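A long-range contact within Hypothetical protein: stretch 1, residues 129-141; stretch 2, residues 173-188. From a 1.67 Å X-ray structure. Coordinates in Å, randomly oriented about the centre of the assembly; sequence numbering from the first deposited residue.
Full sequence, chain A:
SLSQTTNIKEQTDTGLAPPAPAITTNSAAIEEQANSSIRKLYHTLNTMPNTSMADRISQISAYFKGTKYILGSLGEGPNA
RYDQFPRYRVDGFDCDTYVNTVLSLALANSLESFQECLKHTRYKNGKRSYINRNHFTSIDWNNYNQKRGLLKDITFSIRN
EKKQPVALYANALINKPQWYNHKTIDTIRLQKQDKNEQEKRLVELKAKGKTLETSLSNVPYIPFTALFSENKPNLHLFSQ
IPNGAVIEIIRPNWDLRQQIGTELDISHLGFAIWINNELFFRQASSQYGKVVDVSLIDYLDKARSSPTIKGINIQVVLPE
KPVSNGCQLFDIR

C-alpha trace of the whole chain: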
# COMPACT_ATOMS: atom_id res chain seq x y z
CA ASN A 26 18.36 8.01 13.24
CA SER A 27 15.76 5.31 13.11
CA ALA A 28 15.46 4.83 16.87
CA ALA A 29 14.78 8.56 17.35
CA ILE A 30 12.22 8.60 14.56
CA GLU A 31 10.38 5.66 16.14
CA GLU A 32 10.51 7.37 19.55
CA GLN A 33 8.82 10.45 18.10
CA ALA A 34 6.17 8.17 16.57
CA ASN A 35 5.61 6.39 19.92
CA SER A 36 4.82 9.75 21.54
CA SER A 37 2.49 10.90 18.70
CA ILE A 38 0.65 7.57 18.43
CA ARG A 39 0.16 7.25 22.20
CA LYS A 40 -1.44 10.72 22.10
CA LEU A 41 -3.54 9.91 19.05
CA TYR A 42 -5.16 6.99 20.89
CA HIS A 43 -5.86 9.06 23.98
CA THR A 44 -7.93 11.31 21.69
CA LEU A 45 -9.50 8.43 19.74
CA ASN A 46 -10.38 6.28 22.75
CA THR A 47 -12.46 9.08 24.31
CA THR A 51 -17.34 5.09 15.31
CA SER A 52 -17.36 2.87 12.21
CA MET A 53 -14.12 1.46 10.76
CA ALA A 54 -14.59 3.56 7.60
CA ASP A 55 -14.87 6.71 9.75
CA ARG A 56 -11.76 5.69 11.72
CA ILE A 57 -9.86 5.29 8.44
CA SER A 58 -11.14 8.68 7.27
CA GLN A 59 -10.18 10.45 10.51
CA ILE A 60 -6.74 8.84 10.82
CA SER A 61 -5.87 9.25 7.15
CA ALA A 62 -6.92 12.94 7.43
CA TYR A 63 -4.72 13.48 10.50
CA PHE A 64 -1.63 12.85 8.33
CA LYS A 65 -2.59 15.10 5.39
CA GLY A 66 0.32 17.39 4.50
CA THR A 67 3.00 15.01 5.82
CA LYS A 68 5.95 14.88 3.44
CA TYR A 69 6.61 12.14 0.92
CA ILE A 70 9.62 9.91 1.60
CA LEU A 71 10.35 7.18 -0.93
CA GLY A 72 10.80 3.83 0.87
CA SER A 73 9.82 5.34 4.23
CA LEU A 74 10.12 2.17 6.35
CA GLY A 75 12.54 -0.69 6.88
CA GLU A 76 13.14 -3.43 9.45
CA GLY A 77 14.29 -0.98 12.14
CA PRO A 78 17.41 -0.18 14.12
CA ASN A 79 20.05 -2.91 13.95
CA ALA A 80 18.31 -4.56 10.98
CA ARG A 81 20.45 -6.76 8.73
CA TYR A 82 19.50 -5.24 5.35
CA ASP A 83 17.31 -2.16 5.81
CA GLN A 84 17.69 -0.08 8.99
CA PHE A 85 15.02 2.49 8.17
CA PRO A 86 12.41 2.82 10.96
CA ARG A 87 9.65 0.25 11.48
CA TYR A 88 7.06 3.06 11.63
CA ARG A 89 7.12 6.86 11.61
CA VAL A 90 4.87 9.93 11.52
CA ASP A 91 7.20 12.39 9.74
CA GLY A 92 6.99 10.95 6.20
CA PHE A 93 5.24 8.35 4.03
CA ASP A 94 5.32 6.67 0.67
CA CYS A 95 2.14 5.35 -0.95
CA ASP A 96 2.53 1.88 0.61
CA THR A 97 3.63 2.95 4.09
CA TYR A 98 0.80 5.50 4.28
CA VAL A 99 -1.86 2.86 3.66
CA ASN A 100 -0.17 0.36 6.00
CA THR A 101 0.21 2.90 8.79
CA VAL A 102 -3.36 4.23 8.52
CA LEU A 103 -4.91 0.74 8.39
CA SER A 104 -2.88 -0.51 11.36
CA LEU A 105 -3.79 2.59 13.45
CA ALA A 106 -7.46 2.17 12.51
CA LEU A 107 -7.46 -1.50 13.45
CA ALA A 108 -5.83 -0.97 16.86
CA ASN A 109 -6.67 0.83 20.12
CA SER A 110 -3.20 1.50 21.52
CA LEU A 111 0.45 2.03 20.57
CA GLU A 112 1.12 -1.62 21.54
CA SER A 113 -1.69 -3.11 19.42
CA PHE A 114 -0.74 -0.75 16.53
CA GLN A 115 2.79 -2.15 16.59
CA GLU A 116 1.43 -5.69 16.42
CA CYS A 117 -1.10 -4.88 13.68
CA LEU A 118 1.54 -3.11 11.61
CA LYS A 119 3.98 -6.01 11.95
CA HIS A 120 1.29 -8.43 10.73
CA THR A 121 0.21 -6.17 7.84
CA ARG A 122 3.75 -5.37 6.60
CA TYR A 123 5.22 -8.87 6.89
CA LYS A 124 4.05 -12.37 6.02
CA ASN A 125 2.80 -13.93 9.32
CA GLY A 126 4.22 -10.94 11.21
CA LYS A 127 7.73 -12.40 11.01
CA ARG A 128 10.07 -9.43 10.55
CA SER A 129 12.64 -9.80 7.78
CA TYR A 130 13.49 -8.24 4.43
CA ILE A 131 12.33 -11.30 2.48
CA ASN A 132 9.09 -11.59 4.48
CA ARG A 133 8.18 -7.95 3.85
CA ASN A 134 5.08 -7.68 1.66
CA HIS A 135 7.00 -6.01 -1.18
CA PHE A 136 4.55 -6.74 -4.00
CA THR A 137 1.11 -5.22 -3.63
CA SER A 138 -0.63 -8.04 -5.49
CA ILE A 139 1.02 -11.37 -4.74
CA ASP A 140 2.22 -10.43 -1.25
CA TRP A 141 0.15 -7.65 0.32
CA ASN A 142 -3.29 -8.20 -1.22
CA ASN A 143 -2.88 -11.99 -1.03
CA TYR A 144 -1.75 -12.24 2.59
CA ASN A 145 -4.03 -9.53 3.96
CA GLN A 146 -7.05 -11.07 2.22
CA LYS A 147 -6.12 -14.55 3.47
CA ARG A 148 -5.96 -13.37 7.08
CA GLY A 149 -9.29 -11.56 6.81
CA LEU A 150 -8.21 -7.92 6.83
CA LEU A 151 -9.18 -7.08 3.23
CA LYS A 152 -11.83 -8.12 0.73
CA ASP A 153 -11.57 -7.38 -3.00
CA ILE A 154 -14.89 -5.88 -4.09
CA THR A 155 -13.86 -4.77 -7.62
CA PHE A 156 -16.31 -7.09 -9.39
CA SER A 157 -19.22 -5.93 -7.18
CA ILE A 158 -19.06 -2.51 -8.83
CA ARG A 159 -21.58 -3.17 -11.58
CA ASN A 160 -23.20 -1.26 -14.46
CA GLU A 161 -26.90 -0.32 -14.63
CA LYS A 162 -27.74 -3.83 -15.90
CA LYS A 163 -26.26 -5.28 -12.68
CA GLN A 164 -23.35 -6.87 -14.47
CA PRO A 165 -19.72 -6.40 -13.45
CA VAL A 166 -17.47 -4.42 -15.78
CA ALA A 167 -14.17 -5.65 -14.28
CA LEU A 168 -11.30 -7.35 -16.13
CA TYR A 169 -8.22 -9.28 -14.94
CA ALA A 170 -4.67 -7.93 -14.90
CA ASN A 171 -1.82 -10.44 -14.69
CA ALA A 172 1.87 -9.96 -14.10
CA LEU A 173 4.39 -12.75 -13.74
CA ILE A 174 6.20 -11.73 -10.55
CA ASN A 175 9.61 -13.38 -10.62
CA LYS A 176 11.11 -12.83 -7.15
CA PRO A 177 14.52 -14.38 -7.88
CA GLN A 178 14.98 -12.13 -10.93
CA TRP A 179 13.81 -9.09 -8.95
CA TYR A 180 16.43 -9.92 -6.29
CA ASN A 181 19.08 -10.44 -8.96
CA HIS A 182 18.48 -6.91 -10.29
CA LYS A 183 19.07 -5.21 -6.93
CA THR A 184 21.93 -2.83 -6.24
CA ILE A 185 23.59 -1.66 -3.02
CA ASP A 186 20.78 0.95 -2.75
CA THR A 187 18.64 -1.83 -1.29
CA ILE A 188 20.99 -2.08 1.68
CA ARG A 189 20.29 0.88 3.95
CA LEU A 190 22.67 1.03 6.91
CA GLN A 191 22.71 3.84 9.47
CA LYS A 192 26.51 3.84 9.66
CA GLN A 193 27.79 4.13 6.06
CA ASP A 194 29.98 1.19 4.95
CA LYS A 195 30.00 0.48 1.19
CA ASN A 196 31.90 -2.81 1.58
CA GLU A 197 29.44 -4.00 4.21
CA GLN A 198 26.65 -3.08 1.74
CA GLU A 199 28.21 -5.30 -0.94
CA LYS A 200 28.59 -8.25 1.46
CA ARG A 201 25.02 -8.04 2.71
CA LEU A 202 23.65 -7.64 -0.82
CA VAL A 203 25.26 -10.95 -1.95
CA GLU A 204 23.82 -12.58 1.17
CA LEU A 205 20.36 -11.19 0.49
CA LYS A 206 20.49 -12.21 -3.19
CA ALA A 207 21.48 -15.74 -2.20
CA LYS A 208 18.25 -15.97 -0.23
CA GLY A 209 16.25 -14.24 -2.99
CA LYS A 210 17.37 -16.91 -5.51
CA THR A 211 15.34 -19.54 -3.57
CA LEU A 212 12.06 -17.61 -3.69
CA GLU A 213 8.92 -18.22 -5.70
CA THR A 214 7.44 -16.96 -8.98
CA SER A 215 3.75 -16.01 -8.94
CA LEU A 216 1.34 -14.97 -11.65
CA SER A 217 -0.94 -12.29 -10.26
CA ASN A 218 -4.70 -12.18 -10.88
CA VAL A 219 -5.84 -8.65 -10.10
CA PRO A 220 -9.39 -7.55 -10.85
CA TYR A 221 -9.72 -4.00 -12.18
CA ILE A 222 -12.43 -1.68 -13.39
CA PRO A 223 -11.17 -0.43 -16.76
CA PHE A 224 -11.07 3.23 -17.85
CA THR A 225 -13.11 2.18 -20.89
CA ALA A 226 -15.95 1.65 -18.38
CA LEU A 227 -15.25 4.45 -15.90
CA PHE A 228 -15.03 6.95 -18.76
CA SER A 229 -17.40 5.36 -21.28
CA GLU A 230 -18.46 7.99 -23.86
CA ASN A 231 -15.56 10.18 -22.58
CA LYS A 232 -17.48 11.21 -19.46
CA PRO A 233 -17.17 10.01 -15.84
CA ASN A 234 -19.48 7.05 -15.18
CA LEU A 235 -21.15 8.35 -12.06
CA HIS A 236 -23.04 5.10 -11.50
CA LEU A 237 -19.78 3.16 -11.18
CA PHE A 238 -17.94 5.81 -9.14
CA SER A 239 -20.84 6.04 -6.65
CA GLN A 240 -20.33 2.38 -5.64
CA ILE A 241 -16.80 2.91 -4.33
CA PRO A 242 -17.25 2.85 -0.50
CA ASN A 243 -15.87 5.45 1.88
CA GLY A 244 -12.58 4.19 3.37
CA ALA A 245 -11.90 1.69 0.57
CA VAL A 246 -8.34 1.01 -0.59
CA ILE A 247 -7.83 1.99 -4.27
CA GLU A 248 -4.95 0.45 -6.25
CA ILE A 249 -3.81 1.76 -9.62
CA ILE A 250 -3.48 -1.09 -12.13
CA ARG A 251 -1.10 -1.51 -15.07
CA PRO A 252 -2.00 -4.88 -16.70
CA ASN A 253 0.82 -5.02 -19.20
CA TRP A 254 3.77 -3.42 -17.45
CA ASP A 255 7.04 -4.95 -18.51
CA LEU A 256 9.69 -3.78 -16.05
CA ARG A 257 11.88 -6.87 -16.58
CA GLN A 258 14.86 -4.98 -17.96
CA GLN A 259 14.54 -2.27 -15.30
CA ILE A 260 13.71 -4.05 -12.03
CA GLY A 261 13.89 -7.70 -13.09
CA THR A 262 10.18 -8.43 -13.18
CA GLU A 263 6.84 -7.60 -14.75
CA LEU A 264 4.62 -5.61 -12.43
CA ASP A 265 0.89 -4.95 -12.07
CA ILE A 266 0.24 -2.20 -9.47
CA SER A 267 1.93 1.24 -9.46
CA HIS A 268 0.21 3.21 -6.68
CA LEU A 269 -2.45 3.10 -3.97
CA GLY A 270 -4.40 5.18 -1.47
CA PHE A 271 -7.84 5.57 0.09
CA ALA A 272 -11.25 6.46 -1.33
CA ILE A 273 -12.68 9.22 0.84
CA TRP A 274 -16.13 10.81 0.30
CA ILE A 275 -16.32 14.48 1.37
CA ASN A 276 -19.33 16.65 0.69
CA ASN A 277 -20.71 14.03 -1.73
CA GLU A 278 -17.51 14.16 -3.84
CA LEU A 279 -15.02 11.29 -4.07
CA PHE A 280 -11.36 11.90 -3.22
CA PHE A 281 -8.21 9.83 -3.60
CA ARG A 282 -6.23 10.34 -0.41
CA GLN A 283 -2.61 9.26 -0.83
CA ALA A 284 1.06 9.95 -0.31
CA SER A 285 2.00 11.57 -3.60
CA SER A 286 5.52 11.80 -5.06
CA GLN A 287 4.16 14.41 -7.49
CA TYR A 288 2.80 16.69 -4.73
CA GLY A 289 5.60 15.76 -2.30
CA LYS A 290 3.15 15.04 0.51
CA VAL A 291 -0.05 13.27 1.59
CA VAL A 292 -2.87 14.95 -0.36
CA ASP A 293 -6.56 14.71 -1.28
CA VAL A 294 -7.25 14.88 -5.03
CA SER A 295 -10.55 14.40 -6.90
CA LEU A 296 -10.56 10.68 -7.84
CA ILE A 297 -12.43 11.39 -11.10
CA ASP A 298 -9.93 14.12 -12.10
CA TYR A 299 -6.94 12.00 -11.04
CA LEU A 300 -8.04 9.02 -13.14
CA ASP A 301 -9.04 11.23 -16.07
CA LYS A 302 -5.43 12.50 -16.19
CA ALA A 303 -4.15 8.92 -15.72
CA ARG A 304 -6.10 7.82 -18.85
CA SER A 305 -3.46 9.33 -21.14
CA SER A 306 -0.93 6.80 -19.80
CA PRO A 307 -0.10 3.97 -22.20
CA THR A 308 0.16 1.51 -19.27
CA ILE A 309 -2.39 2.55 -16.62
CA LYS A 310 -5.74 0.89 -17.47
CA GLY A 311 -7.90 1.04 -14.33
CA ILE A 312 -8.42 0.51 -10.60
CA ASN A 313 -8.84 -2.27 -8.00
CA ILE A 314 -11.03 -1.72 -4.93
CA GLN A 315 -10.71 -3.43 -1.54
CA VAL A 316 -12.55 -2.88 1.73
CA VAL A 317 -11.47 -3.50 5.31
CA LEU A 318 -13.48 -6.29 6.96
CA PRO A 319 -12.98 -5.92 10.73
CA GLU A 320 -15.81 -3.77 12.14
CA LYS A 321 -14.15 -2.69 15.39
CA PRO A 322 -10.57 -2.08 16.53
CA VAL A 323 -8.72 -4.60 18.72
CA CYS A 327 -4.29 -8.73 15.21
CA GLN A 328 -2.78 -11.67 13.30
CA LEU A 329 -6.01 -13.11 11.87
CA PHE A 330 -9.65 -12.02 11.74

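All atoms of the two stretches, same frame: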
# COMPACT_ATOMS: atom_id res chain seq x y z
N SER A 129 11.41 -9.59 8.55
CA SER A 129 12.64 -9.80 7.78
C SER A 129 12.46 -9.15 6.43
O SER A 129 11.31 -8.96 5.98
CB SER A 129 12.95 -11.30 7.61
OG SER A 129 12.04 -11.89 6.68
N TYR A 130 13.57 -8.79 5.78
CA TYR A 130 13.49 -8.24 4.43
C TYR A 130 12.68 -9.14 3.49
O TYR A 130 11.78 -8.67 2.80
CB TYR A 130 14.87 -7.93 3.85
CG TYR A 130 14.74 -7.09 2.58
CD1 TYR A 130 14.79 -5.71 2.63
CD2 TYR A 130 14.49 -7.70 1.35
CE1 TYR A 130 14.66 -4.94 1.49
CE2 TYR A 130 14.34 -6.94 0.18
CZ TYR A 130 14.41 -5.56 0.26
OH TYR A 130 14.25 -4.79 -0.87
N ILE A 131 12.98 -10.44 3.47
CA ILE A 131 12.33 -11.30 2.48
C ILE A 131 10.87 -11.54 2.80
O ILE A 131 10.10 -11.83 1.90
CB ILE A 131 13.04 -12.66 2.27
CG1 ILE A 131 12.90 -13.54 3.51
CG2 ILE A 131 14.50 -12.44 1.84
CD1 ILE A 131 13.23 -14.99 3.25
N ASN A 132 10.50 -11.43 4.08
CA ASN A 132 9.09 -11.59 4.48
C ASN A 132 8.27 -10.31 4.29
O ASN A 132 7.05 -10.33 4.37
CB ASN A 132 8.99 -12.03 5.95
CG ASN A 132 9.23 -13.51 6.15
OD1 ASN A 132 9.28 -14.30 5.19
ND2 ASN A 132 9.39 -13.91 7.41
N ARG A 133 8.93 -9.18 4.07
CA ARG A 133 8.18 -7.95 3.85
C ARG A 133 7.25 -8.13 2.66
O ARG A 133 7.60 -8.77 1.67
CB ARG A 133 9.12 -6.77 3.62
CG ARG A 133 8.46 -5.42 4.01
CD ARG A 133 9.19 -4.21 3.43
NE ARG A 133 10.54 -4.04 3.97
CZ ARG A 133 11.43 -3.16 3.50
NH1 ARG A 133 11.09 -2.36 2.48
NH2 ARG A 133 12.64 -3.07 4.05
N ASN A 134 6.04 -7.58 2.76
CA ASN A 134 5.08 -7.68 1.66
C ASN A 134 5.40 -6.70 0.53
O ASN A 134 4.65 -5.76 0.28
CB ASN A 134 3.67 -7.47 2.19
CG ASN A 134 3.17 -8.65 2.97
OD1 ASN A 134 3.48 -9.80 2.63
ND2 ASN A 134 2.36 -8.39 4.01
N HIS A 135 6.52 -6.93 -0.15
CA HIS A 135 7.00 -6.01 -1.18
C HIS A 135 6.05 -5.77 -2.35
O HIS A 135 5.94 -4.65 -2.85
CB HIS A 135 8.34 -6.49 -1.75
CG HIS A 135 9.46 -6.47 -0.75
ND1 HIS A 135 10.06 -5.30 -0.33
CD2 HIS A 135 10.08 -7.48 -0.11
CE1 HIS A 135 11.00 -5.60 0.55
NE2 HIS A 135 11.04 -6.92 0.69
N PHE A 136 5.41 -6.84 -2.81
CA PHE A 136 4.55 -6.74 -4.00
C PHE A 136 3.09 -6.60 -3.59
O PHE A 136 2.53 -7.46 -2.91
CB PHE A 136 4.75 -7.94 -4.92
CG PHE A 136 6.10 -7.95 -5.56
CD1 PHE A 136 6.30 -7.30 -6.77
CD2 PHE A 136 7.18 -8.58 -4.95
CE1 PHE A 136 7.55 -7.28 -7.38
CE2 PHE A 136 8.47 -8.57 -5.54
CZ PHE A 136 8.65 -7.91 -6.76
N THR A 137 2.49 -5.51 -4.00
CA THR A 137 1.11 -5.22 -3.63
C THR A 137 0.14 -6.35 -3.96
O THR A 137 -0.78 -6.63 -3.18
CB THR A 137 0.68 -3.86 -4.20
OG1 THR A 137 1.64 -2.89 -3.78
CG2 THR A 137 -0.69 -3.46 -3.67
N SER A 138 0.32 -6.99 -5.11
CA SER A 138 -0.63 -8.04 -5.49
C SER A 138 -0.34 -9.36 -4.79
O SER A 138 -1.11 -9.80 -3.91
CB SER A 138 -0.69 -8.21 -7.01
OG SER A 138 0.57 -8.56 -7.55
N ILE A 139 0.78 -9.99 -5.15
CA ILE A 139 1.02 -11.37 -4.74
C ILE A 139 1.44 -11.52 -3.28
O ILE A 139 1.35 -12.62 -2.71
CB ILE A 139 2.01 -12.07 -5.69
CG1 ILE A 139 3.33 -11.32 -5.73
CG2 ILE A 139 1.42 -12.17 -7.10
CD1 ILE A 139 4.50 -12.20 -5.45
N ASP A 140 1.92 -10.43 -2.68
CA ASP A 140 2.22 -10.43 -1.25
C ASP A 140 1.11 -9.75 -0.44
O ASP A 140 0.41 -10.39 0.33
CB ASP A 140 3.54 -9.71 -0.95
CG ASP A 140 4.75 -10.40 -1.55
OD1 ASP A 140 4.79 -11.64 -1.62
OD2 ASP A 140 5.69 -9.66 -1.90
N TRP A 141 0.97 -8.44 -0.61
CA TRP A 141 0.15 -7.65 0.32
C TRP A 141 -1.33 -7.97 0.19
O TRP A 141 -1.98 -8.32 1.20
CB TRP A 141 0.38 -6.15 0.10
CG TRP A 141 -0.15 -5.25 1.19
CD1 TRP A 141 0.44 -5.00 2.41
CD2 TRP A 141 -1.33 -4.44 1.15
NE1 TRP A 141 -0.33 -4.12 3.14
CE2 TRP A 141 -1.43 -3.76 2.39
CE3 TRP A 141 -2.34 -4.25 0.20
CZ2 TRP A 141 -2.47 -2.88 2.69
CZ3 TRP A 141 -3.39 -3.38 0.49
CH2 TRP A 141 -3.44 -2.69 1.73
N LEU A 173 3.61 -11.62 -14.25
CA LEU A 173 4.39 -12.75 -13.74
C LEU A 173 5.50 -12.18 -12.86
O LEU A 173 6.47 -11.59 -13.37
CB LEU A 173 4.96 -13.58 -14.89
CG LEU A 173 5.67 -14.84 -14.42
CD1 LEU A 173 4.69 -15.77 -13.71
CD2 LEU A 173 6.30 -15.53 -15.61
N ILE A 174 5.31 -12.32 -11.55
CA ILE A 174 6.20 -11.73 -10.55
C ILE A 174 7.28 -12.74 -10.25
O ILE A 174 7.03 -13.75 -9.59
CB ILE A 174 5.48 -11.36 -9.22
CG1 ILE A 174 4.22 -10.51 -9.45
CG2 ILE A 174 6.47 -10.67 -8.26
CD1 ILE A 174 4.46 -9.13 -10.03
N ASN A 175 8.48 -12.45 -10.72
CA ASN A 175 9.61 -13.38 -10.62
C ASN A 175 10.51 -12.85 -9.50
O ASN A 175 11.35 -11.97 -9.75
CB ASN A 175 10.34 -13.40 -11.97
CG ASN A 175 11.47 -14.43 -12.02
OD1 ASN A 175 12.15 -14.67 -11.02
ND2 ASN A 175 11.71 -15.01 -13.21
N LYS A 176 10.32 -13.35 -8.28
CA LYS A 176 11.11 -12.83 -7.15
C LYS A 176 12.62 -13.03 -7.32
O LYS A 176 13.39 -12.07 -7.11
CB LYS A 176 10.61 -13.38 -5.81
CG LYS A 176 9.33 -12.72 -5.36
CD LYS A 176 8.98 -13.09 -3.91
CE LYS A 176 7.65 -12.46 -3.54
NZ LYS A 176 7.13 -12.91 -2.20
N PRO A 177 13.06 -14.24 -7.72
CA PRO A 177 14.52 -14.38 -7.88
C PRO A 177 15.13 -13.39 -8.88
O PRO A 177 16.22 -12.87 -8.63
CB PRO A 177 14.69 -15.84 -8.34
CG PRO A 177 13.50 -16.54 -7.75
CD PRO A 177 12.37 -15.53 -7.96
N GLN A 178 14.44 -13.11 -9.99
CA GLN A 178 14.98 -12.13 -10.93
C GLN A 178 14.92 -10.69 -10.37
O GLN A 178 15.81 -9.85 -10.62
CB GLN A 178 14.26 -12.22 -12.28
CG GLN A 178 15.02 -11.50 -13.39
CD GLN A 178 16.42 -12.08 -13.61
OE1 GLN A 178 17.40 -11.51 -13.16
NE2 GLN A 178 16.50 -13.23 -14.25
N TRP A 179 13.89 -10.39 -9.59
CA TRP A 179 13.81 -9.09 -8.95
C TRP A 179 14.99 -8.94 -7.98
O TRP A 179 15.65 -7.89 -7.96
CB TRP A 179 12.47 -8.98 -8.22
CG TRP A 179 12.22 -7.69 -7.49
CD1 TRP A 179 11.99 -6.45 -8.04
CD2 TRP A 179 12.09 -7.53 -6.07
NE1 TRP A 179 11.75 -5.53 -7.04
CE2 TRP A 179 11.81 -6.16 -5.82
CE3 TRP A 179 12.19 -8.41 -4.98
CZ2 TRP A 179 11.63 -5.65 -4.51
CZ3 TRP A 179 12.02 -7.90 -3.67
CH2 TRP A 179 11.75 -6.52 -3.46
N TYR A 180 15.28 -9.98 -7.21
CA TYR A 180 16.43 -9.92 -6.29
C TYR A 180 17.72 -9.73 -7.07
O TYR A 180 18.53 -8.88 -6.70
CB TYR A 180 16.51 -11.12 -5.34
CG TYR A 180 15.64 -10.91 -4.14
CD1 TYR A 180 14.29 -11.27 -4.16
CD2 TYR A 180 16.14 -10.27 -2.99
CE1 TYR A 180 13.48 -11.05 -3.06
CE2 TYR A 180 15.33 -10.03 -1.89
CZ TYR A 180 14.00 -10.41 -1.93
OH TYR A 180 13.20 -10.16 -0.86
N ASN A 181 17.85 -10.46 -8.17
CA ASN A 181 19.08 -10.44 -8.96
C ASN A 181 19.40 -9.05 -9.49
O ASN A 181 20.56 -8.67 -9.60
CB ASN A 181 19.01 -11.45 -10.10
CG ASN A 181 20.29 -11.54 -10.88
OD1 ASN A 181 21.38 -11.80 -10.32
ND2 ASN A 181 20.20 -11.33 -12.17
N HIS A 182 18.35 -8.30 -9.79
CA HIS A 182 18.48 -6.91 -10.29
C HIS A 182 18.84 -5.85 -9.24
O HIS A 182 19.08 -4.69 -9.58
CB HIS A 182 17.19 -6.49 -10.99
CG HIS A 182 17.19 -6.76 -12.47
ND1 HIS A 182 17.05 -8.02 -13.00
CD2 HIS A 182 17.34 -5.92 -13.52
CE1 HIS A 182 17.06 -7.94 -14.33
NE2 HIS A 182 17.25 -6.67 -14.66
N LYS A 183 18.82 -6.21 -7.96
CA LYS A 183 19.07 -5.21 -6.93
C LYS A 183 20.50 -4.69 -6.89
O LYS A 183 21.44 -5.39 -7.26
CB LYS A 183 18.69 -5.75 -5.56
CG LYS A 183 17.21 -5.95 -5.38
CD LYS A 183 16.90 -6.53 -4.00
CE LYS A 183 15.39 -6.48 -3.69
NZ LYS A 183 14.84 -5.08 -3.79
N THR A 184 20.62 -3.45 -6.43
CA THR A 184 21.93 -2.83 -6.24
C THR A 184 22.15 -2.56 -4.76
O THR A 184 21.27 -2.83 -3.94
CB THR A 184 22.02 -1.48 -6.98
OG1 THR A 184 21.13 -0.54 -6.37
CG2 THR A 184 21.66 -1.63 -8.46
N ILE A 185 23.30 -1.99 -4.42
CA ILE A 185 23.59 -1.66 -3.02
C ILE A 185 22.58 -0.69 -2.40
O ILE A 185 22.50 -0.59 -1.16
CB ILE A 185 25.04 -1.18 -2.82
CG1 ILE A 185 25.33 0.08 -3.64
CG2 ILE A 185 26.02 -2.31 -3.14
CD1 ILE A 185 26.61 0.76 -3.21
N ASP A 186 21.81 0.01 -3.24
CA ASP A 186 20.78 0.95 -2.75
C ASP A 186 19.70 0.25 -1.92
O ASP A 186 19.02 0.87 -1.11
CB ASP A 186 20.10 1.68 -3.91
CG ASP A 186 20.93 2.85 -4.43
OD1 ASP A 186 22.07 3.05 -3.96
OD2 ASP A 186 20.42 3.53 -5.34
N THR A 187 19.55 -1.05 -2.12
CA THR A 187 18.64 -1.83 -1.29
C THR A 187 19.11 -1.92 0.16
O THR A 187 18.29 -2.03 1.07
CB THR A 187 18.48 -3.25 -1.87
OG1 THR A 187 17.64 -3.17 -3.02
CG2 THR A 187 17.81 -4.19 -0.87
N ILE A 188 20.42 -1.90 0.35
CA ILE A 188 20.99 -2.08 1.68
C ILE A 188 21.18 -0.72 2.33
O ILE A 188 22.08 0.05 1.95
CB ILE A 188 22.36 -2.81 1.62
CG1 ILE A 188 22.24 -4.10 0.81
CG2 ILE A 188 22.91 -3.06 3.07
CD1 ILE A 188 21.34 -5.18 1.43
O HOH W 1 10.69 -11.16 -0.92
O HOH W 2 9.13 -13.71 -0.27
O HOH W 3 8.08 -10.23 -0.80

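This is a side-chain contact built on an aromatic cluster, flanked by a salt bridge and a lysine-tyrosine hydrogen bond, and it buries 611 Å² in total. No backbone hydrogen bond links the stretches.

Phe136 lies at the centre. Its CB points toward stretch 2, and its flat ring offers a face and an edge to different partners. Ile174 CG2 sits over one face, 3.7 Å from Phe136 CE1, in a CH-pi contact. The ring edge meets the face of Trp179, with Phe136 CZ 3.5 Å from Trp179 CD2. Ile139 CD1 adds apolar cover, 3.8 Å from Ile174 CG2.

Lys176 has an extended side chain. Its aliphatic part passes Ile139, and its amine reaches Asp140: Lys176 NZ to Asp140 OD1 is 2.7 Å, a salt bridge. Asp140 OD2 also accepts from Phe136 N at 3.0 Å, so the same carboxylate steadies the backbone before the helix.

His135 packs on Trp179, with His135 CG 3.5 Å from Trp179 CH2. His135 NE2 donates to Tyr130 O at 2.8 Å. Tyr130 is buried. Tyr130 OH accepts from Lys183 NZ at 3.0 Å, and Tyr180 OH lies at the Tyr130 ring edge, 3.5 Å from Tyr130 CD2.

Water 1 bridges Ile131 O and Tyr180 OH. Waters 2 and 3 accept from Lys176 NZ and donate to stretch 1.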